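Glutathione S-transferase delta (Bombyx mori, PDB 3VK9) probably acts as a glutathione transferase, a homodimeric enzyme of the delta class that joins glutathione to electrophilic compounds. Local coordinates at residues D4-P9 against P43-L48; G38-P43 against P50-P55; S83-D88 against L94-L99; K147-P152 against V156-L161. One frame throughout, in Å; residues are numbered along the deposited sequence.

Contact 1 (D4-P9 against P43-L48); sequences DLYYVP and PEYLKL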
loop_
_atom_site.group_PDB
_atom_site.type_symbol
_atom_site.label_atom_id
_atom_site.label_comp_id
_atom_site.label_asym_id
_atom_site.label_seq_id
_atom_site.Cartn_x
_atom_site.Cartn_y
_atom_site.Cartn_z
ATOM N N ASP A 4 3.628 -4.058 -22.484
ATOM C CA ASP A 4 2.741 -2.898 -22.616
ATOM C C ASP A 4 2.497 -2.187 -21.289
ATOM O O ASP A 4 2.351 -2.833 -20.259
ATOM C CB ASP A 4 1.392 -3.323 -23.210
ATOM C CG ASP A 4 1.526 -3.947 -24.590
ATOM O OD1 ASP A 4 0.615 -4.714 -24.977
ATOM O OD2 ASP A 4 2.545 -3.683 -25.274
ATOM N N LEU A 5 2.463 -0.859 -21.327
ATOM C CA LEU A 5 2.031 -0.066 -20.181
ATOM C C LEU A 5 0.871 0.841 -20.583
ATOM O O LEU A 5 1.044 1.769 -21.365
ATOM C CB LEU A 5 3.177 0.784 -19.632
ATOM C CG LEU A 5 2.820 1.536 -18.347
ATOM C CD1 LEU A 5 2.762 0.559 -17.186
ATOM C CD2 LEU A 5 3.792 2.683 -18.024
ATOM N N TYR A 6 -0.313 0.553 -20.060
ATOM C CA TYR A 6 -1.455 1.462 -20.174
ATOM C C TYR A 6 -1.372 2.547 -19.108
ATOM O O TYR A 6 -1.255 2.237 -17.932
ATOM C CB TYR A 6 -2.753 0.681 -20.024
ATOM C CG TYR A 6 -2.919 -0.349 -21.109
ATOM C CD1 TYR A 6 -2.330 -1.604 -20.995
ATOM C CD2 TYR A 6 -3.641 -0.058 -22.263
ATOM C CE1 TYR A 6 -2.472 -2.556 -21.995
ATOM C CE2 TYR A 6 -3.778 -1.006 -23.274
ATOM C CZ TYR A 6 -3.193 -2.252 -23.131
ATOM O OH TYR A 6 -3.326 -3.202 -24.131
ATOM N N TYR A 7 -1.453 3.811 -19.526
ATOM C CA TYR A 7 -1.223 4.938 -18.639
ATOM C C TYR A 7 -1.879 6.235 -19.149
ATOM O O TYR A 7 -2.362 6.310 -20.287
ATOM C CB TYR A 7 0.294 5.189 -18.545
ATOM C CG TYR A 7 0.801 6.018 -19.709
ATOM C CD1 TYR A 7 0.709 5.543 -21.012
ATOM C CD2 TYR A 7 1.332 7.289 -19.506
ATOM C CE1 TYR A 7 1.141 6.314 -22.092
ATOM C CE2 TYR A 7 1.776 8.063 -20.579
ATOM C CZ TYR A 7 1.676 7.566 -21.864
ATOM O OH TYR A 7 2.111 8.327 -22.917
ATOM N N VAL A 8 -1.884 7.247 -18.283
ATOM C CA VAL A 8 -2.041 8.640 -18.688
ATOM C C VAL A 8 -0.906 9.382 -17.996
ATOM O O VAL A 8 -0.512 9.005 -16.895
ATOM C CB VAL A 8 -3.404 9.251 -18.266
ATOM C CG1 VAL A 8 -4.537 8.642 -19.065
ATOM C CG2 VAL A 8 -3.642 9.069 -16.787
ATOM N N PRO A 9 -0.363 10.422 -18.644
ATOM C CA PRO A 9 0.818 11.111 -18.098
ATOM C C PRO A 9 0.561 11.886 -16.804
ATOM O O PRO A 9 1.496 12.061 -16.036
ATOM C CB PRO A 9 1.227 12.065 -19.230
ATOM C CG PRO A 9 0.001 12.257 -20.027
ATOM C CD PRO A 9 -0.753 10.956 -19.959
ATOM N N PRO A 43 -15.302 -3.254 -21.835
ATOM C CA PRO A 43 -14.957 -4.660 -21.557
ATOM C C PRO A 43 -13.507 -5.019 -21.897
ATOM O O PRO A 43 -12.849 -5.700 -21.124
ATOM C CB PRO A 43 -15.943 -5.451 -22.446
ATOM C CG PRO A 43 -17.103 -4.505 -22.637
ATOM C CD PRO A 43 -16.465 -3.135 -22.733
ATOM N N GLU A 44 -13.008 -4.564 -23.038
ATOM C CA GLU A 44 -11.634 -4.874 -23.419
ATOM C C GLU A 44 -10.612 -4.426 -22.371
ATOM O O GLU A 44 -9.634 -5.135 -22.113
ATOM C CB GLU A 44 -11.308 -4.301 -24.797
ATOM C CG GLU A 44 -11.806 -5.204 -25.929
ATOM C CD GLU A 44 -10.957 -6.465 -26.084
ATOM O OE1 GLU A 44 -11.530 -7.577 -26.147
ATOM O OE2 GLU A 44 -9.711 -6.335 -26.148
ATOM N N TYR A 45 -10.840 -3.268 -21.752
ATOM C CA TYR A 45 -9.949 -2.829 -20.688
ATOM C C TYR A 45 -10.196 -3.562 -19.368
ATOM O O TYR A 45 -9.244 -3.911 -18.651
ATOM C CB TYR A 45 -10.020 -1.317 -20.466
ATOM C CG TYR A 45 -8.828 -0.810 -19.684
ATOM C CD1 TYR A 45 -7.669 -0.372 -20.340
ATOM C CD2 TYR A 45 -8.850 -0.777 -18.289
ATOM C CE1 TYR A 45 -6.561 0.084 -19.620
ATOM C CE2 TYR A 45 -7.752 -0.310 -17.557
ATOM C CZ TYR A 45 -6.616 0.128 -18.227
ATOM O OH TYR A 45 -5.524 0.593 -17.495
ATOM N N LEU A 46 -11.464 -3.795 -19.046
ATOM C CA LEU A 46 -11.795 -4.551 -17.835
ATOM C C LEU A 46 -11.170 -5.936 -17.871
ATOM O O LEU A 46 -10.722 -6.433 -16.838
ATOM C CB LEU A 46 -13.304 -4.661 -17.628
ATOM C CG LEU A 46 -13.961 -3.299 -17.443
ATOM C CD1 LEU A 46 -15.488 -3.400 -17.513
ATOM C CD2 LEU A 46 -13.492 -2.636 -16.149
ATOM N N LYS A 47 -11.154 -6.553 -19.055
ATOM C CA LYS A 47 -10.455 -7.820 -19.249
ATOM C C LYS A 47 -9.028 -7.761 -18.692
ATOM O O LYS A 47 -8.579 -8.679 -18.010
ATOM C CB LYS A 47 -10.401 -8.192 -20.736
ATOM C CG LYS A 47 -9.659 -9.501 -21.002
ATOM C CD LYS A 47 -9.788 -9.918 -22.446
ATOM C CE LYS A 47 -9.054 -11.236 -22.695
ATOM N NZ LYS A 47 -7.570 -11.108 -22.524
ATOM N N LEU A 48 -8.323 -6.671 -18.994
ATOM C CA LEU A 48 -6.943 -6.504 -18.565
ATOM C C LEU A 48 -6.880 -6.102 -17.093
ATOM O O LEU A 48 -6.020 -6.555 -16.341
ATOM C CB LEU A 48 -6.250 -5.450 -19.445
ATOM C CG LEU A 48 -6.194 -5.795 -20.942
ATOM C CD1 LEU A 48 -5.450 -4.711 -21.725
ATOM C CD2 LEU A 48 -5.550 -7.155 -21.137
#
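Y6 and Y45 meet as an offset edge-to-face pair, the edge of the Y45 ring directed at the face of Y6. Their planes stand at 89° and their centroids lie 5.7 Å apart. Y45 CE1 and OH do the touching: OH lies 3.8 Å and CE1 3.9 Å from Y6 CB, with CE1 similarly close to CG and CD2, so the edge comes in at the root of the Y6 ring rather than over its middle. Farther out, L48 takes the phenol end on the same side of the ring: its CD1 methyl lies 3.6 Å from Y6 CZ and 3.5 Å from Y6 OH. Y6 thus lies against two side chains one helical turn apart, an aromatic edge at its base and a methyl at its tip. Y45 reaches the strand because its CG is anti to the backbone N (chi1 -163°), which carries the ring across to Y6 CB.

Both hydroxyls find their polar partners outside the two segments. Y6 OH is hydrogen-bonded to K31 NZ, and Y45 OH to T53 O and T56 OG1. In the thioredoxin-like domain, strand 4-7 runs inside the sheet, between parallel strand 29-32 and antiparallel strand 56-59. L5 and Y7 pack on helix 12-24, whereas Y6 projects from the other face of the sheet, where helix 43-48 lies against it.

Contact 2 (G38-P43 against P50-P55); sequences GEQLKP and PQHTVP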
loop_
_atom_site.group_PDB
_atom_site.type_symbol
_atom_site.label_atom_id
_atom_site.label_comp_id
_atom_site.label_asym_id
_atom_site.label_seq_id
_atom_site.Cartn_x
_atom_site.Cartn_y
_atom_site.Cartn_z
ATOM N N GLY A 38 -13.679 7.521 -20.448
ATOM C CA GLY A 38 -14.081 6.234 -19.910
ATOM C C GLY A 38 -13.676 5.010 -20.710
ATOM O O GLY A 38 -14.346 3.978 -20.645
ATOM N N GLU A 39 -12.580 5.109 -21.457
ATOM C CA GLU A 39 -12.059 3.956 -22.184
ATOM C C GLU A 39 -11.766 2.806 -21.204
ATOM O O GLU A 39 -11.921 1.640 -21.546
ATOM C CB GLU A 39 -10.800 4.326 -22.989
ATOM C CG GLU A 39 -10.081 3.109 -23.582
ATOM C CD GLU A 39 -8.717 3.420 -24.198
ATOM O OE1 GLU A 39 -8.330 4.606 -24.274
ATOM O OE2 GLU A 39 -8.020 2.459 -24.602
ATOM N N GLN A 40 -11.366 3.149 -19.981
ATOM C CA GLN A 40 -11.013 2.140 -18.980
ATOM C C GLN A 40 -12.221 1.331 -18.506
ATOM O O GLN A 40 -12.057 0.323 -17.815
ATOM C CB GLN A 40 -10.348 2.782 -17.754
ATOM C CG GLN A 40 -11.318 3.551 -16.843
ATOM C CD GLN A 40 -11.641 4.974 -17.343
ATOM O OE1 GLN A 40 -11.364 5.329 -18.494
ATOM N NE2 GLN A 40 -12.223 5.788 -16.462
ATOM N N LEU A 41 -13.426 1.781 -18.851
ATOM C CA LEU A 41 -14.632 1.124 -18.362
ATOM C C LEU A 41 -15.178 0.124 -19.371
ATOM O O LEU A 41 -16.101 -0.614 -19.062
ATOM C CB LEU A 41 -15.718 2.140 -17.983
ATOM C CG LEU A 41 -15.397 3.237 -16.958
ATOM C CD1 LEU A 41 -16.552 4.237 -16.878
ATOM C CD2 LEU A 41 -15.093 2.648 -15.584
ATOM N N LYS A 42 -14.600 0.085 -20.569
ATOM C CA LYS A 42 -15.103 -0.809 -21.608
ATOM C C LYS A 42 -14.584 -2.223 -21.345
ATOM O O LYS A 42 -13.539 -2.373 -20.729
ATOM C CB LYS A 42 -14.663 -0.339 -22.995
ATOM C CG LYS A 42 -15.173 1.040 -23.418
ATOM C CD LYS A 42 -14.854 1.289 -24.892
ATOM C CE LYS A 42 -14.930 2.767 -25.265
ATOM N NZ LYS A 42 -16.240 3.400 -24.916
ATOM N N PRO A 43 -15.302 -3.254 -21.835
ATOM C CA PRO A 43 -14.957 -4.660 -21.557
ATOM C C PRO A 43 -13.507 -5.019 -21.897
ATOM O O PRO A 43 -12.849 -5.700 -21.124
ATOM C CB PRO A 43 -15.943 -5.451 -22.446
ATOM C CG PRO A 43 -17.103 -4.505 -22.637
ATOM C CD PRO A 43 -16.465 -3.135 -22.733
ATOM N N PRO A 50 -9.834 -5.353 -14.146
ATOM C CA PRO A 50 -11.211 -5.191 -13.672
ATOM C C PRO A 50 -11.379 -4.010 -12.712
ATOM O O PRO A 50 -12.496 -3.573 -12.468
ATOM C CB PRO A 50 -11.494 -6.525 -12.964
ATOM C CG PRO A 50 -10.136 -7.120 -12.685
ATOM C CD PRO A 50 -9.273 -6.673 -13.804
ATOM N N GLN A 51 -10.280 -3.497 -12.172
ATOM C CA GLN A 51 -10.361 -2.333 -11.297
ATOM C C GLN A 51 -10.367 -1.050 -12.122
ATOM O O GLN A 51 -10.459 0.048 -11.572
ATOM C CB GLN A 51 -9.195 -2.320 -10.301
ATOM C CG GLN A 51 -9.429 -1.383 -9.129
ATOM C CD GLN A 51 -8.547 -1.704 -7.947
ATOM O OE1 GLN A 51 -7.846 -2.723 -7.937
ATOM N NE2 GLN A 51 -8.579 -0.836 -6.933
ATOM N N HIS A 52 -10.266 -1.204 -13.443
ATOM C CA HIS A 52 -10.303 -0.078 -14.374
ATOM C C HIS A 52 -9.514 1.158 -13.939
ATOM O O HIS A 52 -10.039 2.269 -13.944
ATOM C CB HIS A 52 -11.745 0.298 -14.782
ATOM C CG HIS A 52 -12.654 0.665 -13.646
ATOM N ND1 HIS A 52 -12.658 1.918 -13.065
ATOM C CD2 HIS A 52 -13.645 -0.029 -13.036
ATOM C CE1 HIS A 52 -13.585 1.968 -12.127
ATOM N NE2 HIS A 52 -14.196 0.797 -12.085
ATOM N N THR A 53 -8.248 0.946 -13.588
ATOM C CA THR A 53 -7.340 2.029 -13.220
ATOM C C THR A 53 -6.131 2.054 -14.148
ATOM O O THR A 53 -5.927 1.137 -14.960
ATOM C CB THR A 53 -6.804 1.830 -11.796
ATOM O OG1 THR A 53 -6.135 0.565 -11.716
ATOM C CG2 THR A 53 -7.949 1.887 -10.760
ATOM N N VAL A 54 -5.337 3.112 -14.027
ATOM C CA VAL A 54 -4.005 3.142 -14.624
ATOM C C VAL A 54 -3.013 3.379 -13.506
ATOM O O VAL A 54 -3.365 3.972 -12.489
ATOM C CB VAL A 54 -3.870 4.233 -15.684
ATOM C CG1 VAL A 54 -4.703 3.870 -16.936
ATOM C CG2 VAL A 54 -4.300 5.561 -15.125
ATOM N N PRO A 55 -1.769 2.907 -13.681
ATOM C CA PRO A 55 -1.310 2.215 -14.888
ATOM C C PRO A 55 -1.699 0.744 -14.891
ATOM O O PRO A 55 -1.975 0.175 -13.832
ATOM C CB PRO A 55 0.208 2.314 -14.764
ATOM C CG PRO A 55 0.440 2.214 -13.285
ATOM C CD PRO A 55 -0.701 3.001 -12.668
HETATM O O HOH W 1 -11.890 4.943 -13.221
#
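L41 lays a methyl on the imidazole of H52: CD2 stands 3.6 Å from the ring centroid and only 13° off the normal, a CH-pi contact over the middle of the face. Q40 comes to the same residue from its base. Its CG lies 3.9 Å from H52 CB, and its amide plane is tilted 45° to the ring. The backbone O of Q40 lies 3.0 Å from H52 CB, a tight approach where the two backbones are nearest. H52 itself sits in the left-handed region, and its CG stands between the backbone N and the carbonyl carbon (chi1 58°), which turns the ring under L41. At the ring edge, in its plane, a water is bound 3.1 Å from H52 ND1 and is held weakly by Q40 NE2 as well, so one imidazole offers its pi face to a methyl and its nitrogen edge to water.

This surface contact closes a loop around helix 43-48, bringing the turn before the helix onto the chain after it. Q40 also packs on Y45 and H52 on L46, while farther along the cis-proline P55, a hallmark of the thioredoxin fold, rests on helix 12-24 just before strand 56-59.

Contact 3 (S83-D88 against L94-L99); sequences SLYPED and LVDQRL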
loop_
_atom_site.group_PDB
_atom_site.type_symbol
_atom_site.label_atom_id
_atom_site.label_comp_id
_atom_site.label_asym_id
_atom_site.label_seq_id
_atom_site.Cartn_x
_atom_site.Cartn_y
_atom_site.Cartn_z
ATOM N N SER A 83 20.632 -1.420 -7.030
ATOM C CA SER A 83 20.508 -0.518 -5.884
ATOM C C SER A 83 19.125 0.147 -5.851
ATOM O O SER A 83 18.694 0.642 -4.822
ATOM C CB SER A 83 21.607 0.557 -5.931
ATOM O OG SER A 83 21.435 1.391 -7.067
ATOM N N LEU A 84 18.419 0.148 -6.977
ATOM C CA LEU A 84 17.063 0.695 -6.994
ATOM C C LEU A 84 16.083 -0.136 -6.173
ATOM O O LEU A 84 15.027 0.355 -5.810
ATOM C CB LEU A 84 16.520 0.787 -8.415
ATOM C CG LEU A 84 17.165 1.770 -9.375
ATOM C CD1 LEU A 84 16.866 1.321 -10.800
ATOM C CD2 LEU A 84 16.654 3.185 -9.115
ATOM N N TYR A 85 16.409 -1.401 -5.928
ATOM C CA TYR A 85 15.552 -2.258 -5.103
ATOM C C TYR A 85 16.414 -3.372 -4.524
ATOM O O TYR A 85 16.344 -4.520 -4.964
ATOM C CB TYR A 85 14.372 -2.814 -5.923
ATOM C CG TYR A 85 13.258 -3.430 -5.092
ATOM C CD1 TYR A 85 12.711 -2.748 -3.998
ATOM C CD2 TYR A 85 12.724 -4.679 -5.419
ATOM C CE1 TYR A 85 11.688 -3.301 -3.238
ATOM C CE2 TYR A 85 11.688 -5.242 -4.664
ATOM C CZ TYR A 85 11.181 -4.546 -3.580
ATOM O OH TYR A 85 10.164 -5.099 -2.834
ATOM N N PRO A 86 17.279 -3.018 -3.560
ATOM C CA PRO A 86 18.320 -3.933 -3.071
ATOM C C PRO A 86 17.727 -5.220 -2.490
ATOM O O PRO A 86 16.665 -5.175 -1.868
ATOM C CB PRO A 86 19.029 -3.108 -1.984
ATOM C CG PRO A 86 18.034 -2.068 -1.587
ATOM C CD PRO A 86 17.300 -1.728 -2.850
ATOM N N GLU A 87 18.412 -6.342 -2.705
ATOM C CA GLU A 87 17.974 -7.650 -2.209
ATOM C C GLU A 87 18.196 -7.873 -0.704
ATOM O O GLU A 87 17.519 -8.714 -0.083
ATOM C CB GLU A 87 18.679 -8.758 -2.985
ATOM C CG GLU A 87 18.315 -8.811 -4.463
ATOM C CD GLU A 87 19.004 -9.954 -5.181
ATOM O OE1 GLU A 87 20.243 -9.893 -5.347
ATOM O OE2 GLU A 87 18.305 -10.917 -5.557
ATOM N N ASP A 88 19.157 -7.168 -0.112
ATOM C CA ASP A 88 19.351 -7.313 1.321
ATOM C C ASP A 88 18.021 -7.073 2.023
ATOM O O ASP A 88 17.405 -6.031 1.834
ATOM C CB ASP A 88 20.370 -6.328 1.871
ATOM C CG ASP A 88 20.434 -6.368 3.387
ATOM O OD1 ASP A 88 21.072 -7.285 3.924
ATOM O OD2 ASP A 88 19.833 -5.499 4.043
ATOM N N LEU A 94 13.121 -1.475 4.156
ATOM C CA LEU A 94 12.994 -0.023 4.263
ATOM C C LEU A 94 12.336 0.577 3.015
ATOM O O LEU A 94 11.511 1.495 3.114
ATOM C CB LEU A 94 14.359 0.629 4.514
ATOM C CG LEU A 94 14.313 2.141 4.722
ATOM C CD1 LEU A 94 13.351 2.460 5.865
ATOM C CD2 LEU A 94 15.723 2.697 5.000
ATOM N N VAL A 95 12.719 0.077 1.843
ATOM C CA VAL A 95 12.103 0.521 0.599
ATOM C C VAL A 95 10.613 0.158 0.606
ATOM O O VAL A 95 9.747 1.002 0.385
ATOM C CB VAL A 95 12.769 -0.112 -0.655
ATOM C CG1 VAL A 95 12.010 0.318 -1.916
ATOM C CG2 VAL A 95 14.237 0.248 -0.756
ATOM N N ASP A 96 10.310 -1.101 0.865
ATOM C CA ASP A 96 8.909 -1.525 0.983
ATOM C C ASP A 96 8.124 -0.659 1.990
ATOM O O ASP A 96 7.005 -0.216 1.706
ATOM C CB ASP A 96 8.810 -3.020 1.379
ATOM C CG ASP A 96 9.245 -3.957 0.256
ATOM O OD1 ASP A 96 9.097 -3.601 -0.928
ATOM O OD2 ASP A 96 9.718 -5.067 0.560
ATOM N N GLN A 97 8.697 -0.436 3.174
ATOM C CA GLN A 97 8.032 0.414 4.162
ATOM C C GLN A 97 7.660 1.759 3.557
ATOM O O GLN A 97 6.527 2.222 3.711
ATOM C CB GLN A 97 8.886 0.659 5.415
ATOM C CG GLN A 97 8.270 1.733 6.288
ATOM C CD GLN A 97 8.918 1.858 7.637
ATOM O OE1 GLN A 97 9.829 1.106 7.974
ATOM N NE2 GLN A 97 8.459 2.818 8.419
ATOM N N ARG A 98 8.610 2.384 2.866
ATOM C CA ARG A 98 8.354 3.706 2.292
ATOM C C ARG A 98 7.273 3.630 1.210
ATOM O O ARG A 98 6.483 4.561 1.062
ATOM C CB ARG A 98 9.636 4.357 1.738
ATOM C CG ARG A 98 10.734 4.582 2.776
ATOM C CD ARG A 98 10.285 5.496 3.912
ATOM N NE ARG A 98 11.420 5.886 4.741
ATOM C CZ ARG A 98 11.502 5.682 6.048
ATOM N NH1 ARG A 98 10.500 5.126 6.705
ATOM N NH2 ARG A 98 12.588 6.057 6.703
ATOM N N LEU A 99 7.236 2.526 0.459
ATOM C CA LEU A 99 6.187 2.340 -0.546
ATOM C C LEU A 99 4.791 2.277 0.091
ATOM O O LEU A 99 3.853 2.900 -0.406
ATOM C CB LEU A 99 6.466 1.116 -1.435
ATOM C CG LEU A 99 7.645 1.250 -2.418
ATOM C CD1 LEU A 99 7.978 -0.106 -3.070
ATOM C CD2 LEU A 99 7.374 2.335 -3.467
#
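The irregular chain at Y85 and P86 passes beside the second turn of helix 89-119, with the CA atoms of Y85 and V95 7.2 Å apart. From there it runs roughly opposite to the helix direction, to D88, the N-cap of that helix, whose carboxylate OD2 accepts the backbone N of A91. The two segments are therefore the way into a helix and the side of the same helix one to three turns on, and side chains bridge the gap between them. Y85 does most of this. With CG anti to the backbone N (chi1 -166°), its ring reaches across the helix, toward D96, and V95 CG1 meets the ring edge near its plane, 3.8 Å from Y85 CD1. The other methyl, V95 CG2, faces P86 CD at 4.2 Å, so V95 fits between the tyrosine and the proline.

This passage connects the thioredoxin-like domain to the all-helical domain of the glutathione transferase fold, and Y85 touches both: its ring packs on T72 and V75 of helix 67-78 as well as on V156 of helix 156-167. At its far end Y85 OH donates a short hydrogen bond of 2.6 Å to D96 OD1, received on the syn lone pair, with ring and carboxylate planes 63° apart. A phenylalanine in place of Y85 would probably leave this buried carboxylate oxygen without its phenol donor and the ring freer to shift against V95. R92 approaches the tyrosine in a cation-pi contact and bonds to the backbone O of Y85 and P86, while D96 also packs on T72 of the second subunit.

Contact 4 (K147-P152 against V156-L161); sequences KYVAGP and VADLSL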
loop_
_atom_site.group_PDB
_atom_site.type_symbol
_atom_site.label_atom_id
_atom_site.label_comp_id
_atom_site.label_asym_id
_atom_site.label_seq_id
_atom_site.Cartn_x
_atom_site.Cartn_y
_atom_site.Cartn_z
ATOM N N LYS A 147 20.173 11.448 2.416
ATOM C CA LYS A 147 20.081 11.922 1.035
ATOM C C LYS A 147 18.804 11.454 0.349
ATOM O O LYS A 147 18.151 12.217 -0.362
ATOM C CB LYS A 147 21.277 11.404 0.235
ATOM C CG LYS A 147 21.462 12.047 -1.138
ATOM C CD LYS A 147 22.654 11.396 -1.840
ATOM C CE LYS A 147 23.394 12.326 -2.785
ATOM N NZ LYS A 147 22.595 12.700 -3.968
ATOM N N TYR A 148 18.476 10.179 0.542
ATOM C CA TYR A 148 17.305 9.578 -0.082
ATOM C C TYR A 148 16.400 9.006 0.992
ATOM O O TYR A 148 16.764 8.956 2.163
ATOM C CB TYR A 148 17.727 8.484 -1.072
ATOM C CG TYR A 148 18.468 9.001 -2.289
ATOM C CD1 TYR A 148 17.790 9.693 -3.290
ATOM C CD2 TYR A 148 19.840 8.805 -2.439
ATOM C CE1 TYR A 148 18.451 10.170 -4.409
ATOM C CE2 TYR A 148 20.524 9.281 -3.572
ATOM C CZ TYR A 148 19.814 9.969 -4.551
ATOM O OH TYR A 148 20.447 10.455 -5.682
ATOM N N VAL A 149 15.222 8.556 0.589
ATOM C CA VAL A 149 14.166 8.260 1.545
ATOM C C VAL A 149 14.299 6.849 2.131
ATOM O O VAL A 149 13.739 6.548 3.183
ATOM C CB VAL A 149 12.764 8.489 0.908
ATOM C CG1 VAL A 149 12.343 7.282 0.068
ATOM C CG2 VAL A 149 11.725 8.807 1.977
ATOM N N ALA A 150 15.047 5.986 1.456
ATOM C CA ALA A 150 15.178 4.606 1.925
ATOM C C ALA A 150 16.597 4.090 1.701
ATOM O O ALA A 150 16.837 3.122 0.967
ATOM C CB ALA A 150 14.153 3.709 1.251
ATOM N N GLY A 151 17.543 4.752 2.340
ATOM C CA GLY A 151 18.915 4.309 2.264
ATOM C C GLY A 151 19.770 5.302 1.513
ATOM O O GLY A 151 19.295 6.368 1.117
ATOM N N PRO A 152 21.041 4.948 1.314
ATOM C CA PRO A 152 22.014 5.846 0.690
ATOM C C PRO A 152 21.844 6.004 -0.827
ATOM O O PRO A 152 22.383 6.949 -1.379
ATOM C CB PRO A 152 23.358 5.182 1.024
ATOM C CG PRO A 152 23.030 3.732 1.203
ATOM C CD PRO A 152 21.673 3.721 1.843
ATOM N N VAL A 156 13.287 2.761 -5.876
ATOM C CA VAL A 156 11.929 2.883 -6.354
ATOM C C VAL A 156 11.037 3.616 -5.344
ATOM O O VAL A 156 9.991 4.144 -5.723
ATOM C CB VAL A 156 11.321 1.504 -6.712
ATOM C CG1 VAL A 156 11.972 0.958 -7.973
ATOM C CG2 VAL A 156 11.481 0.533 -5.538
ATOM N N ALA A 157 11.434 3.636 -4.067
ATOM C CA ALA A 157 10.697 4.407 -3.068
ATOM C C ALA A 157 10.766 5.917 -3.322
ATOM O O ALA A 157 9.763 6.611 -3.199
ATOM C CB ALA A 157 11.171 4.078 -1.652
ATOM N N ASP A 158 11.951 6.430 -3.648
ATOM C CA ASP A 158 12.066 7.841 -4.031
ATOM C C ASP A 158 11.170 8.146 -5.247
ATOM O O ASP A 158 10.462 9.148 -5.299
ATOM C CB ASP A 158 13.529 8.204 -4.342
ATOM C CG ASP A 158 14.466 7.986 -3.146
ATOM O OD1 ASP A 158 14.392 8.770 -2.174
ATOM O OD2 ASP A 158 15.281 7.042 -3.186
ATOM N N LEU A 159 11.206 7.274 -6.237
ATOM C CA LEU A 159 10.520 7.548 -7.486
ATOM C C LEU A 159 8.990 7.559 -7.313
ATOM O O LEU A 159 8.288 8.407 -7.864
ATOM C CB LEU A 159 10.951 6.529 -8.553
ATOM C CG LEU A 159 12.452 6.420 -8.858
ATOM C CD1 LEU A 159 12.729 5.367 -9.969
ATOM C CD2 LEU A 159 13.024 7.768 -9.244
ATOM N N SER A 160 8.482 6.611 -6.546
ATOM C CA SER A 160 7.053 6.567 -6.248
ATOM C C SER A 160 6.657 7.771 -5.386
ATOM O O SER A 160 5.667 8.442 -5.663
ATOM C CB SER A 160 6.692 5.253 -5.552
ATOM O OG SER A 160 5.305 5.177 -5.312
ATOM N N LEU A 161 7.446 8.050 -4.350
ATOM C CA LEU A 161 7.135 9.166 -3.460
ATOM C C LEU A 161 7.233 10.516 -4.158
ATOM O O LEU A 161 6.459 11.431 -3.865
ATOM C CB LEU A 161 8.007 9.153 -2.192
ATOM C CG LEU A 161 7.441 8.344 -1.009
ATOM C CD1 LEU A 161 8.502 8.069 0.075
ATOM C CD2 LEU A 161 6.189 8.995 -0.392
HETATM O O HOH W 2 15.977 5.442 -1.301
#
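V149 is the bump of this contact, set against the face of helix 156-167 formed by A157, D158 and L161. Its two methyls diverge: with chi1 82°, CG1 lies between the backbone N and the carbonyl carbon and nestles 3.8 Å from A157 CB and 3.4 Å from D158 OD1, whereas CG2, anti to the N, reaches L161 CD1 at 3.8 Å. The small A157 provides the hollow, and A150 CB also comes against A157 CB, at 4.2 Å.

Beside this apolar fit the D158 carboxylate lies across the base of Y148, its plane turned 64° from the tyrosine ring and both oxygens 3.5 Å from Y148 CB. OD1 accepts V149 N at 2.9 Å on its syn side, the N-H pointing at it with an angle of 159°, and also receives W184 NE1. OD2 accepts T155 N, the bond expected from the third residue of a capping box, while T155 OG1 bonds A157 N, consistent with the N-capping motif known at this helix in glutathione transferases. OD2 also takes a water that in turn accepts A150 N, so the buried carboxylate is gripped through four N-H or O-H groups. An asparagine at D158, with a single acceptor oxygen, would probably lose either the T155 cap or the V149 bond and leave that backbone N-H without its mate. The Y148 ring leads away to helix 179-191, its hydroxyl bonded to T191.

Contacts 1 and 2 belong to the thioredoxin-like domain and share helix 43-48: contact 1 sets that helix on the sheet, and contact 2 ties together the chain on its two sides. They touch through Y45 and L46. Contact 1 is partly buried and aromatic; contact 2 lies at the surface and mixes a CH-pi contact with water. Contacts 3 and 4, with centres about 27 to 29 Å from those of contacts 1 and 2, are buried and fastened by carboxylates as well as apolar packing. Two bonds each tie a helix of one to the loop of the other: R98 of helix 89-119 to V149 O, and L84 O to V156 N of helix 156-167. Contacts 2 and 3 also border the second subunit.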